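Local coordinates for adenylyl-sulfate kinase 1, chloroplastic (Arabidopsis thaliana, PDB 3UIE), which catalyses the ATP-dependent phosphorylation of adenosine 5'-phosphosulfate to 3'-phosphoadenylyl sulfate, the activated form of sulfate that plants need for reproduction and for making glucosinolates, at residues 107-110 with 111-114; 12-15 with 16-20; 177-181 with 182-186; 145-149 with 150-154; 62-66 with 67-71. All coordinates share one frame; numbering follows the deposited sequence.

In the fold
The five contacts are local turns and helix ends of one P-loop kinase domain built round a five-stranded parallel sheet. Along the chain they come in the order 2, 5, 1, 4, 3. Contacts 1, 4 and 5, with centres about 19 to 25 Å apart, border the adenosine-5'-phosphosulfate site: contact 5 holds the turns after helix 61-64, contact 1 opens helix 109-117 and contact 4 ends helix 144-149. Contact 3 starts helix 181-195 at the nucleotide site, its centre about 28 Å from that of contact 5. Contact 2, at helix 14-21, lies about 48 Å from contact 4 between centres; contacts 2 and 5 both take part in the dimer interface.

Contact 1: 107-110 with 111-114; sequences PYRT and DRDA
R112 reaches back over Y108 and R109 in the first turn of helix 109-117. Its CB lies 3.9 Å from R109 O and its CG 3.6 Å from Y108 O, both over the backbone that opens the helix. The chain then bends at chi3 (-53°), which lays the guanidinium with one face over R109 CA. At the tip NH1 is 3.5 Å from P107 O at the edge of the group; this nitrogen bonds S106 O, while NE makes a salt bridge to E126 and NH2 bonds E164 O. The buried arginine is therefore gripped on all three nitrogens.

On another side of the turn, D111 runs alongside Y108. Its OD2 meets the ring edge in plane, 3.2 Å from Y108 CD2, with carboxylate and ring planes 61° apart. An alanine in place of D111 would probably leave that edge of the tyrosine without its carboxylate neighbour and open a gap beside T110 CG2. The tyrosine hydroxyl has its own partner, D161.

Y108 is the N-cap residue, and its carbonyl takes the amide of R112 at 3.1 Å in a nearly straight bond; D113 N follows on R109 O at 2.8 Å. This is a helix N-terminus set directly after S106, by similarity the phosphoserine intermediate, and P107, which lines the adenosine-5'-phosphosulfate pocket.

Contact 2: 12-15 with 16-20; sequences VEKV and DRQRL
D16 turns back on the residue before the helix: its OD2 accepts from E13 N at 2.8 Å through the anti lone pair, with an N-H...O angle of 166°. E13 is the N-cap, so this bond ties the side chain of the third helical residue to the backbone of the cap. CG of D16 stands anti to its own carbonyl carbon (chi1 -61°), which swings the carboxylate toward the start of the helix; OD2 also lies 3.4 Å from E13 CB.

R17 folds over the same turn. A bend at chi3 brings one face of the guanidinium over E13 O, which sits opposite its centre, 3.7 Å from the plane. NH1 makes a weak bond to V12 O, and NH2 holds a water in the plane of the group that in turn donates weakly to V12 O. NE is bonded to D95 O.

Q18 extends under K14, and the two side chains cross at a slant: K14 CE comes within 3.0 Å of Q18 OE1, a very close approach. The same OE1 accepts from G25 N, while NE2 bonds a second water at 3.2 Å.

R19 points its NH2 back to D16 OD1 in a salt bridge of 3.1 Å, the oxygen lying in the guanidinium plane. Both oxygens of D16 are thus engaged.

Helix 14-21 precedes strand 26-31 of the central sheet, and R17 ties it to D95 at the end of helix 76-95. R17 also packs on L55 of the second subunit, whose helix 38-51 receives D16 O on Y50 and V12 on Q47.

Contact 3: 177-181 with 182-186; sequences GGTSP and IEMAE. With ANP (phosphoaminophosphonic acid-adenylate ester), chain E.
M184 and T179, brought together where a helix begins, close round the exocyclic amine of an adenine with a methyl and a backbone carbonyl. Their side chains cross at about a right angle, with T179 CG2 3.6 Å from M184 SD. From there the methionine bends at chi3 (-56°), which carries CE to the amino edge of the base, 3.2 Å from N6 of the bound ATP analogue. The amine donates to T179 O at 3.2 Å in an almost linear bond (176°), and P181 adds CD at 3.4 Å from the same nitrogen. T179, P181 and M184 so form one wall of the nucleotide pocket, and the bond to the carbonyl is consistent with recognition of the adenine amino group.

The wall stands on a helix N-terminus. S180 is the N-cap of helix 181-195: with chi1 at 71° its OG sits between the backbone N and the carbonyl carbon, from where it accepts from E183 N at 3.0 Å. An alanine in its place would probably leave the E183 amide without this cap and let the first turn fray beside the adenine. The helical backbone bonds follow, M184 N to S180 O and A185 N to P181 O, each 2.9 Å.

On the side away from the base, E183 OE1 accepts from a water at 2.5 Å, and this water also takes the S180 amide and donates weakly to G178 O. It bridges the loop to the helix. P181 and M184 pack in addition on T40 and L41 of helix 38-51, whose first residues belong to the P-loop; T40 OG1 and S34 OG are among the other groups bonded to the analogue.

Contact 4: 145-149 with 150-154; sequences YKLAR and AGKIK
L147 and K152 cross at a slant on the outer side of the last helical turn, and the aliphatic part of the lysine lies over the leucine methyl CD2. The approach is tight: L147 CD2 is 3.4 Å from K152 CD, while CE and NZ each stay 3.7 Å from the same methyl. K152 owes this course to a bend at chi3 (57°), which folds its outer chain along the leucine instead of away from the helix.

I153 points its CB toward the helix and covers a different part of L147. Its CD1 and CG1 press on L147 CB, CD1 at 3.9 Å, while its CB faces A148 at 4.4 Å from A148 CB. Beside this apolar patch A148 CA approaches I153 O at 3.6 Å in a CA-H...O contact between the returning chain and the helix. R149 leaves in another direction, to a salt bridge with E137.

The backbone is what turns the chain back. K152 N bonds L147 O at 2.9 Å, and G151 N reaches A148 O at 3.0 Å from well above the carbonyl plane. G151 has positive phi (77°), a conformation that a glycine adopts easily. These two bonds, six-to-one and five-to-two, with G151 as the C' residue, make a Schellman motif ending helix 144-149; the K152-L147 contact accompanies it, and I153, packed just beyond, leads with K154 into the adenosine-5'-phosphosulfate pocket.

Contact 5: 62-66 with 67-71; sequences DNVRH and GLNRD. With ADX (adenosine-5'-phosphosulfate), chain D.
V64 carries the close-packed side of this turn. Its carbonyl is gripped twice: N69 N at 2.9 Å and G67 N at 3.1 Å reach V64 O from opposite faces of its plane. In the conformer described, V64 CG1 lies 3.9 Å from L68 CB and 3.6 Å from N69 ND2, each of these side chains lying alongside the valine. The amide end of N69 is held by N82 and R85 of helix 76-95.

On the outer side H66 and R70 are exposed. H66 ND1 donates to D62 O at 2.9 Å, keeping the imidazole folded back on the helix, while R70 NE bonds G67 O and its NH2 makes a salt bridge to E88 of the second subunit.

R65 leaves the turn for the substrate. Its chain is extended from CG to NE, which carries NE to O1A of the phosphate at 2.8 Å and NH2 to O1B of the sulfate at 2.9 Å, the latter nearly straight (177°). F74 gives a cation-pi partner and S73 O takes NH1. Two successive type I turns, V64 to G67 and G67 to R70, follow the short helix, with R65 in the first of them reaching the adenosine-5'-phosphosulfate site.

Contact 1: 107-110 with 111-114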
# COMPACT_ATOMS: atom_id res chain seq x y z
N PRO A 107 10.41 -13.16 -10.92
CA PRO A 107 11.33 -13.79 -11.88
C PRO A 107 11.25 -13.25 -13.31
O PRO A 107 12.20 -13.40 -14.05
CB PRO A 107 10.90 -15.27 -11.85
CG PRO A 107 9.45 -15.22 -11.47
CD PRO A 107 9.34 -14.07 -10.50
N TYR A 108 10.13 -12.64 -13.69
CA TYR A 108 9.89 -12.27 -15.08
C TYR A 108 10.27 -10.81 -15.36
O TYR A 108 9.80 -9.88 -14.71
CB TYR A 108 8.43 -12.52 -15.45
CG TYR A 108 7.94 -13.91 -15.07
CD1 TYR A 108 8.77 -15.03 -15.20
CD2 TYR A 108 6.67 -14.09 -14.56
CE1 TYR A 108 8.31 -16.30 -14.84
CE2 TYR A 108 6.21 -15.35 -14.20
CZ TYR A 108 7.03 -16.44 -14.34
OH TYR A 108 6.55 -17.68 -13.97
N ARG A 109 11.13 -10.65 -16.35
CA ARG A 109 11.70 -9.37 -16.73
C ARG A 109 10.59 -8.40 -17.15
O ARG A 109 10.56 -7.24 -16.73
CB ARG A 109 12.68 -9.62 -17.89
CG ARG A 109 13.62 -8.51 -18.26
CD ARG A 109 14.64 -9.01 -19.31
NE ARG A 109 15.64 -9.88 -18.72
CZ ARG A 109 16.01 -11.07 -19.19
NH1 ARG A 109 15.47 -11.57 -20.29
NH2 ARG A 109 16.94 -11.77 -18.56
N THR A 110 9.67 -8.88 -17.98
CA THR A 110 8.57 -8.05 -18.47
C THR A 110 7.74 -7.50 -17.31
O THR A 110 7.26 -6.36 -17.37
CB THR A 110 7.66 -8.83 -19.45
OG1 THR A 110 6.68 -7.95 -20.01
CG2 THR A 110 6.96 -10.00 -18.74
N ASP A 111 7.54 -8.30 -16.27
CA ASP A 111 6.72 -7.85 -15.14
C ASP A 111 7.45 -6.86 -14.24
O ASP A 111 6.86 -5.89 -13.80
CB ASP A 111 6.19 -9.03 -14.34
CG ASP A 111 5.29 -9.92 -15.17
OD1 ASP A 111 4.40 -9.37 -15.85
OD2 ASP A 111 5.48 -11.15 -15.15
N ARG A 112 8.74 -7.09 -13.99
CA ARG A 112 9.52 -6.08 -13.26
C ARG A 112 9.61 -4.78 -14.06
O ARG A 112 9.54 -3.70 -13.48
CB ARG A 112 10.92 -6.56 -12.89
CG ARG A 112 10.97 -7.80 -12.02
CD ARG A 112 12.40 -8.00 -11.48
NE ARG A 112 13.39 -8.01 -12.57
CZ ARG A 112 13.79 -9.10 -13.22
NH1 ARG A 112 13.31 -10.30 -12.88
NH2 ARG A 112 14.68 -9.00 -14.20
N ASP A 113 9.78 -4.87 -15.38
CA ASP A 113 9.87 -3.66 -16.19
C ASP A 113 8.57 -2.85 -16.15
O ASP A 113 8.60 -1.62 -16.20
CB ASP A 113 10.24 -3.98 -17.65
CG ASP A 113 11.64 -4.57 -17.77
OD1 ASP A 113 12.45 -4.49 -16.81
OD2 ASP A 113 11.94 -5.12 -18.85
N ALA A 114 7.44 -3.54 -16.06
CA ALA A 114 6.16 -2.84 -15.98
C ALA A 114 6.03 -2.09 -14.65
O ALA A 114 5.47 -1.01 -14.60
CB ALA A 114 5.00 -3.81 -16.18

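Contact 2: 12-15 with 16-20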
# COMPACT_ATOMS: atom_id res chain seq x y z
N VAL A 12 -2.47 18.49 -0.41
CA VAL A 12 -1.19 17.96 0.09
C VAL A 12 -0.50 17.11 -0.96
O VAL A 12 -1.01 16.06 -1.35
CB VAL A 12 -1.41 17.13 1.37
CG1 VAL A 12 -0.08 16.63 1.91
CG2 VAL A 12 -2.11 17.97 2.41
N GLU A 13 0.68 17.55 -1.40
CA GLU A 13 1.41 16.90 -2.50
C GLU A 13 2.51 15.96 -2.01
O GLU A 13 2.89 15.99 -0.84
CB GLU A 13 2.05 17.96 -3.39
CG GLU A 13 1.08 18.88 -4.11
CD GLU A 13 1.77 19.87 -5.02
OE1 GLU A 13 2.88 19.57 -5.50
OE2 GLU A 13 1.21 20.97 -5.25
N LYS A 14 3.04 15.15 -2.91
CA LYS A 14 4.17 14.29 -2.58
C LYS A 14 5.33 15.11 -2.01
O LYS A 14 5.96 14.69 -1.04
CB LYS A 14 4.62 13.50 -3.80
CG LYS A 14 5.81 12.57 -3.57
CD LYS A 14 6.07 11.82 -4.88
CE LYS A 14 7.46 11.22 -4.93
NZ LYS A 14 7.96 11.19 -6.33
N VAL A 15 5.59 16.28 -2.60
CA VAL A 15 6.70 17.11 -2.12
C VAL A 15 6.47 17.64 -0.71
O VAL A 15 7.43 17.89 0.01
CB VAL A 15 7.04 18.28 -3.06
CG1 VAL A 15 7.78 17.78 -4.29
CG2 VAL A 15 5.77 19.05 -3.45
N ASP A 16 5.20 17.81 -0.33
CA ASP A 16 4.90 18.21 1.03
C ASP A 16 5.20 17.08 2.01
O ASP A 16 5.77 17.30 3.08
CB ASP A 16 3.43 18.67 1.17
CG ASP A 16 3.11 19.86 0.30
OD1 ASP A 16 3.85 20.87 0.36
OD2 ASP A 16 2.14 19.78 -0.48
N ARG A 17 4.83 15.86 1.65
CA ARG A 17 5.14 14.72 2.50
C ARG A 17 6.66 14.51 2.59
O ARG A 17 7.20 14.15 3.63
CB ARG A 17 4.43 13.45 1.99
CG ARG A 17 2.90 13.51 2.14
CD ARG A 17 2.22 12.23 1.63
NE ARG A 17 2.22 12.11 0.17
CZ ARG A 17 1.27 12.62 -0.60
NH1 ARG A 17 0.27 13.28 -0.03
NH2 ARG A 17 1.30 12.48 -1.93
N GLN A 18 7.35 14.78 1.49
CA GLN A 18 8.81 14.58 1.48
C GLN A 18 9.47 15.63 2.37
O GLN A 18 10.40 15.32 3.12
CB GLN A 18 9.32 14.63 0.04
CG GLN A 18 8.96 13.35 -0.68
CD GLN A 18 9.45 13.27 -2.10
OE1 GLN A 18 9.30 12.23 -2.75
NE2 GLN A 18 10.01 14.37 -2.62
N ARG A 19 8.95 16.84 2.32
CA ARG A 19 9.42 17.93 3.16
C ARG A 19 9.24 17.59 4.65
O ARG A 19 10.11 17.88 5.47
CB ARG A 19 8.64 19.20 2.82
CG ARG A 19 9.23 20.47 3.37
CD ARG A 19 8.79 21.65 2.51
NE ARG A 19 7.35 21.65 2.28
CZ ARG A 19 6.47 22.16 3.13
NH1 ARG A 19 6.90 22.70 4.26
NH2 ARG A 19 5.17 22.13 2.85
N LEU A 20 8.11 16.99 4.98
CA LEU A 20 7.85 16.56 6.35
C LEU A 20 8.86 15.48 6.81
O LEU A 20 9.38 15.56 7.93
CB LEU A 20 6.41 16.04 6.47
CG LEU A 20 5.89 15.63 7.83
CD1 LEU A 20 6.09 16.78 8.83
CD2 LEU A 20 4.42 15.29 7.72
O HOH W 1 -0.97 13.46 -3.47
O HOH W 2 10.65 13.20 -5.50

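Contact 3: 177-181 with 182-186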
# COMPACT_ATOMS: atom_id res chain seq x y z
N GLY A 177 32.32 -13.46 -2.88
CA GLY A 177 32.05 -14.27 -1.71
C GLY A 177 32.13 -13.45 -0.44
O GLY A 177 32.82 -12.43 -0.39
N GLY A 178 31.41 -13.88 0.58
CA GLY A 178 31.47 -13.25 1.89
C GLY A 178 31.26 -11.75 1.89
O GLY A 178 31.95 -11.03 2.61
N THR A 179 30.33 -11.26 1.07
CA THR A 179 29.89 -9.87 1.22
C THR A 179 28.68 -9.88 2.15
O THR A 179 27.66 -10.52 1.90
CB THR A 179 29.61 -9.17 -0.11
OG1 THR A 179 29.67 -7.75 0.08
CG2 THR A 179 28.24 -9.55 -0.64
N SER A 180 28.82 -9.18 3.26
CA SER A 180 27.85 -9.31 4.35
C SER A 180 26.60 -8.50 4.05
O SER A 180 26.63 -7.55 3.26
CB SER A 180 28.52 -8.84 5.63
OG SER A 180 28.68 -7.44 5.59
N PRO A 181 25.47 -8.88 4.67
CA PRO A 181 24.26 -8.08 4.48
C PRO A 181 24.49 -6.62 4.87
O PRO A 181 23.99 -5.72 4.21
CB PRO A 181 23.27 -8.74 5.43
CG PRO A 181 23.72 -10.17 5.51
CD PRO A 181 25.22 -10.09 5.46
N ILE A 182 25.26 -6.38 5.93
CA ILE A 182 25.53 -5.00 6.33
C ILE A 182 26.34 -4.26 5.28
O ILE A 182 26.03 -3.11 4.94
CB ILE A 182 26.22 -4.91 7.71
CG1 ILE A 182 25.25 -5.30 8.82
CG2 ILE A 182 26.70 -3.50 7.97
CD1 ILE A 182 25.89 -5.28 10.21
N GLU A 183 27.38 -4.90 4.75
CA GLU A 183 28.17 -4.22 3.73
C GLU A 183 27.29 -3.96 2.52
O GLU A 183 27.36 -2.89 1.92
CB GLU A 183 29.43 -4.99 3.32
CG GLU A 183 30.20 -4.28 2.20
CD GLU A 183 31.64 -4.74 2.06
OE1 GLU A 183 32.00 -5.83 2.57
OE2 GLU A 183 32.42 -3.99 1.45
N MET A 184 26.44 -4.92 2.17
CA MET A 184 25.56 -4.71 1.02
C MET A 184 24.57 -3.57 1.24
O MET A 184 24.31 -2.79 0.32
CB MET A 184 24.83 -5.99 0.63
CG MET A 184 25.75 -7.03 0.01
SD MET A 184 24.85 -8.46 -0.59
CE MET A 184 24.00 -8.98 0.86
N ALA A 185 24.00 -3.48 2.44
CA ALA A 185 23.11 -2.36 2.75
C ALA A 185 23.87 -1.05 2.68
O ALA A 185 23.33 -0.03 2.25
CB ALA A 185 22.44 -2.56 4.13
N GLU A 186 25.14 -1.05 3.09
CA GLU A 186 25.93 0.17 3.03
C GLU A 186 26.05 0.66 1.59
O GLU A 186 25.97 1.85 1.34
CB GLU A 186 27.32 -0.01 3.64
CG GLU A 186 27.33 -0.07 5.16
CD GLU A 186 28.69 -0.47 5.71
OE1 GLU A 186 29.68 -0.47 4.95
OE2 GLU A 186 28.76 -0.79 6.91
PG ANP E . 13.03 -16.19 -0.58
O1G ANP E . 12.57 -17.74 -0.64
O2G ANP E . 12.15 -15.55 0.50
O3G ANP E . 12.81 -15.55 -1.93
PB ANP E . 15.47 -14.68 0.04
O1B ANP E . 14.71 -13.69 0.98
O2B ANP E . 16.05 -14.14 -1.29
N3B ANP E . 14.61 -16.16 0.01
PA ANP E . 16.86 -14.87 2.59
O1A ANP E . 15.77 -15.49 3.39
O2A ANP E . 17.06 -13.41 2.88
O3A ANP E . 16.59 -15.20 1.08
O5' ANP E . 18.24 -15.61 2.83
C5' ANP E . 18.39 -16.97 2.68
C4' ANP E . 19.42 -17.55 3.47
O4' ANP E . 20.72 -17.07 3.02
C3' ANP E . 19.23 -17.08 4.85
O3' ANP E . 19.25 -18.17 5.74
C2' ANP E . 20.33 -16.17 5.13
O2' ANP E . 20.90 -16.42 6.38
C1' ANP E . 21.34 -16.41 4.07
N9 ANP E . 21.94 -15.14 3.65
C8 ANP E . 21.24 -14.03 3.40
N7 ANP E . 22.10 -13.08 3.05
C5 ANP E . 23.35 -13.59 3.09
C6 ANP E . 24.60 -13.05 2.83
N6 ANP E . 24.71 -11.65 2.43
N1 ANP E . 25.68 -13.83 2.96
C2 ANP E . 25.55 -15.12 3.33
N3 ANP E . 24.37 -15.67 3.59
C4 ANP E . 23.25 -14.92 3.48
O HOH W 3 31.27 -7.91 3.76

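Contact 4: 145-149 with 150-154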
# COMPACT_ATOMS: atom_id res chain seq x y z
N TYR A 145 14.27 -26.03 -2.31
CA TYR A 145 14.94 -26.59 -3.47
C TYR A 145 14.89 -28.11 -3.44
O TYR A 145 14.66 -28.75 -4.46
CB TYR A 145 16.39 -26.09 -3.57
CG TYR A 145 16.49 -24.67 -4.08
CD1 TYR A 145 16.37 -24.38 -5.43
CD2 TYR A 145 16.70 -23.61 -3.20
CE1 TYR A 145 16.46 -23.07 -5.90
CE2 TYR A 145 16.79 -22.30 -3.66
CZ TYR A 145 16.67 -22.04 -5.00
OH TYR A 145 16.76 -20.74 -5.46
N LYS A 146 15.12 -28.70 -2.28
CA LYS A 146 15.10 -30.16 -2.20
C LYS A 146 13.70 -30.72 -2.49
O LYS A 146 13.56 -31.75 -3.16
CB LYS A 146 15.63 -30.66 -0.85
CG LYS A 146 14.89 -30.10 0.34
CD LYS A 146 15.61 -30.42 1.64
CE LYS A 146 16.96 -29.73 1.72
NZ LYS A 146 17.58 -29.86 3.07
N LEU A 147 12.68 -30.03 -2.00
CA LEU A 147 11.30 -30.42 -2.28
C LEU A 147 11.01 -30.27 -3.78
O LEU A 147 10.35 -31.11 -4.38
CB LEU A 147 10.32 -29.59 -1.45
CG LEU A 147 10.30 -29.89 0.05
CD1 LEU A 147 9.65 -28.77 0.84
CD2 LEU A 147 9.57 -31.20 0.31
N ALA A 148 11.52 -29.20 -4.37
CA ALA A 148 11.38 -28.97 -5.81
C ALA A 148 12.09 -30.05 -6.63
O ALA A 148 11.52 -30.58 -7.59
CB ALA A 148 11.89 -27.58 -6.19
N ARG A 149 13.33 -30.34 -6.27
CA ARG A 149 14.11 -31.38 -6.95
C ARG A 149 13.41 -32.73 -6.86
O ARG A 149 13.46 -33.53 -7.79
CB ARG A 149 15.51 -31.50 -6.34
CG ARG A 149 16.42 -30.31 -6.56
CD ARG A 149 16.80 -30.18 -8.02
NE ARG A 149 17.90 -29.24 -8.21
CZ ARG A 149 18.39 -28.89 -9.40
NH1 ARG A 149 17.86 -29.40 -10.50
NH2 ARG A 149 19.39 -28.03 -9.49
N ALA A 150 12.76 -32.98 -5.73
CA ALA A 150 12.07 -34.24 -5.50
C ALA A 150 10.65 -34.27 -6.07
O ALA A 150 9.90 -35.22 -5.84
CB ALA A 150 12.06 -34.57 -4.01
N GLY A 151 10.28 -33.22 -6.80
CA GLY A 151 8.98 -33.17 -7.46
C GLY A 151 7.78 -32.88 -6.58
O GLY A 151 6.64 -32.92 -7.03
N LYS A 152 8.03 -32.58 -5.31
CA LYS A 152 6.95 -32.24 -4.38
C LYS A 152 6.42 -30.83 -4.63
O LYS A 152 5.23 -30.56 -4.44
CB LYS A 152 7.43 -32.39 -2.94
CG LYS A 152 7.94 -33.79 -2.63
CD LYS A 152 8.18 -33.98 -1.15
CE LYS A 152 6.92 -33.69 -0.34
NZ LYS A 152 7.15 -33.86 1.13
N ILE A 153 7.30 -29.94 -5.08
CA ILE A 153 6.89 -28.60 -5.50
C ILE A 153 7.13 -28.48 -6.99
O ILE A 153 8.25 -28.61 -7.45
CB ILE A 153 7.69 -27.51 -4.76
CG1 ILE A 153 7.46 -27.59 -3.25
CG2 ILE A 153 7.31 -26.12 -5.28
CD1 ILE A 153 8.18 -26.52 -2.46
N LYS A 154 6.06 -28.26 -7.75
CA LYS A 154 6.16 -28.14 -9.20
C LYS A 154 6.42 -26.68 -9.60
O LYS A 154 6.02 -25.76 -8.89
CB LYS A 154 4.88 -28.65 -9.86
CG LYS A 154 4.85 -28.53 -11.37
CD LYS A 154 3.51 -29.02 -11.93
CE LYS A 154 3.50 -28.98 -13.46
NZ LYS A 154 2.23 -29.51 -14.03

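Contact 5: 62-66 with 67-71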
# COMPACT_ATOMS: atom_id res chain seq x y z
N ASP A 62 6.65 -13.06 0.59
CA ASP A 62 6.01 -14.01 1.49
C ASP A 62 4.91 -13.32 2.32
O ASP A 62 3.76 -13.78 2.34
CB ASP A 62 7.04 -14.69 2.39
CG ASP A 62 6.47 -15.87 3.16
OD1 ASP A 62 5.66 -16.62 2.57
OD2 ASP A 62 6.82 -16.04 4.34
N ASN A 63 5.25 -12.22 2.98
CA ASN A 63 4.26 -11.50 3.78
C ASN A 63 3.01 -11.13 3.00
O ASN A 63 1.90 -11.49 3.38
CB ASN A 63 4.86 -10.22 4.38
CG ASN A 63 6.00 -10.50 5.34
OD1 ASN A 63 6.13 -11.61 5.85
ND2 ASN A 63 6.83 -9.48 5.59
N VAL A 64 3.20 -10.43 1.89
CA VAL A 64 2.08 -9.95 1.09
C VAL A 64 1.22 -11.10 0.55
O VAL A 64 0.03 -10.94 0.34
CB VAL A 64 2.54 -9.06 -0.07
CG1 VAL A 64 1.34 -8.48 -0.81
CG2 VAL A 64 3.43 -7.95 0.46
N ARG A 65 1.84 -12.26 0.35
CA ARG A 65 1.08 -13.41 -0.15
C ARG A 65 0.17 -14.01 0.92
O ARG A 65 -0.66 -14.86 0.62
CB ARG A 65 2.01 -14.49 -0.71
CG ARG A 65 2.43 -14.23 -2.16
CD ARG A 65 3.48 -15.25 -2.61
NE ARG A 65 3.72 -15.19 -4.05
CZ ARG A 65 2.89 -15.70 -4.96
NH1 ARG A 65 1.76 -16.29 -4.57
NH2 ARG A 65 3.18 -15.61 -6.25
N HIS A 66 0.31 -13.55 2.15
CA HIS A 66 -0.60 -13.96 3.22
C HIS A 66 -1.73 -12.96 3.48
O HIS A 66 -2.64 -13.23 4.26
CB HIS A 66 0.18 -14.23 4.51
CG HIS A 66 0.97 -15.51 4.47
ND1 HIS A 66 2.24 -15.58 3.95
CD2 HIS A 66 0.65 -16.76 4.87
CE1 HIS A 66 2.68 -16.82 4.04
NE2 HIS A 66 1.74 -17.56 4.60
N GLY A 67 -1.67 -11.81 2.83
CA GLY A 67 -2.68 -10.78 3.01
C GLY A 67 -3.31 -10.32 1.70
O GLY A 67 -4.23 -10.96 1.17
N LEU A 68 -2.83 -9.20 1.19
CA LEU A 68 -3.33 -8.65 -0.07
C LEU A 68 -3.37 -9.71 -1.16
O LEU A 68 -4.33 -9.80 -1.92
CB LEU A 68 -2.41 -7.51 -0.55
CG LEU A 68 -2.76 -6.84 -1.89
CD1 LEU A 68 -4.17 -6.24 -1.83
CD2 LEU A 68 -1.73 -5.77 -2.25
N ASN A 69 -2.31 -10.51 -1.25
CA ASN A 69 -2.20 -11.48 -2.34
C ASN A 69 -2.44 -12.92 -1.91
O ASN A 69 -1.90 -13.86 -2.50
CB ASN A 69 -0.86 -11.33 -3.05
CG ASN A 69 -0.73 -9.99 -3.76
OD1 ASN A 69 -1.72 -9.32 -3.98
ND2 ASN A 69 0.50 -9.61 -4.13
N ARG A 70 -3.28 -13.08 -0.90
CA ARG A 70 -3.58 -14.40 -0.38
C ARG A 70 -4.34 -15.23 -1.41
O ARG A 70 -4.45 -16.46 -1.27
CB ARG A 70 -4.38 -14.30 0.94
CG ARG A 70 -5.79 -13.74 0.79
CD ARG A 70 -6.51 -13.68 2.15
NE ARG A 70 -5.76 -12.89 3.13
CZ ARG A 70 -6.05 -12.82 4.43
NH1 ARG A 70 -7.08 -13.50 4.92
NH2 ARG A 70 -5.31 -12.08 5.24
N ASP A 71 -4.87 -14.58 -2.44
CA ASP A 71 -5.64 -15.28 -3.46
C ASP A 71 -4.78 -15.78 -4.63
O ASP A 71 -5.29 -16.44 -5.54
CB ASP A 71 -6.74 -14.37 -4.00
CG ASP A 71 -6.20 -13.09 -4.60
OD1 ASP A 71 -5.16 -12.62 -4.11
OD2 ASP A 71 -6.80 -12.57 -5.56
SB ADX D . 7.08 -14.41 -6.95
O1B ADX D . 5.65 -14.39 -7.12
O2B ADX D . 7.68 -15.20 -8.05
O3B ADX D . 7.65 -13.04 -7.00
PA ADX D . 7.34 -14.47 -4.19
O1A ADX D . 6.08 -13.66 -4.04
O2A ADX D . 8.58 -13.69 -3.76
O3A ADX D . 7.46 -15.08 -5.66
O5' ADX D . 7.18 -15.73 -3.26
C5' ADX D . 8.28 -16.54 -2.98
C4' ADX D . 8.21 -17.31 -1.77
O4' ADX D . 7.17 -18.26 -1.88
C3' ADX D . 9.49 -18.05 -1.59
O3' ADX D . 10.03 -17.71 -0.36
C2' ADX D . 9.14 -19.41 -1.52
O2' ADX D . 9.39 -19.78 -0.20
C1' ADX D . 7.69 -19.55 -1.73
N9 ADX D . 7.37 -20.44 -2.81
C8 ADX D . 6.43 -21.41 -2.79
N7 ADX D . 6.37 -21.98 -4.01
C5 ADX D . 7.28 -21.37 -4.80
C6 ADX D . 7.67 -21.54 -6.14
N6 ADX D . 7.03 -22.52 -6.96
N1 ADX D . 8.65 -20.75 -6.66
C2 ADX D . 9.24 -19.82 -5.90
N3 ADX D . 8.89 -19.63 -4.61
C4 ADX D . 7.92 -20.39 -4.04
O HOH W 4 -0.54 -16.47 -2.12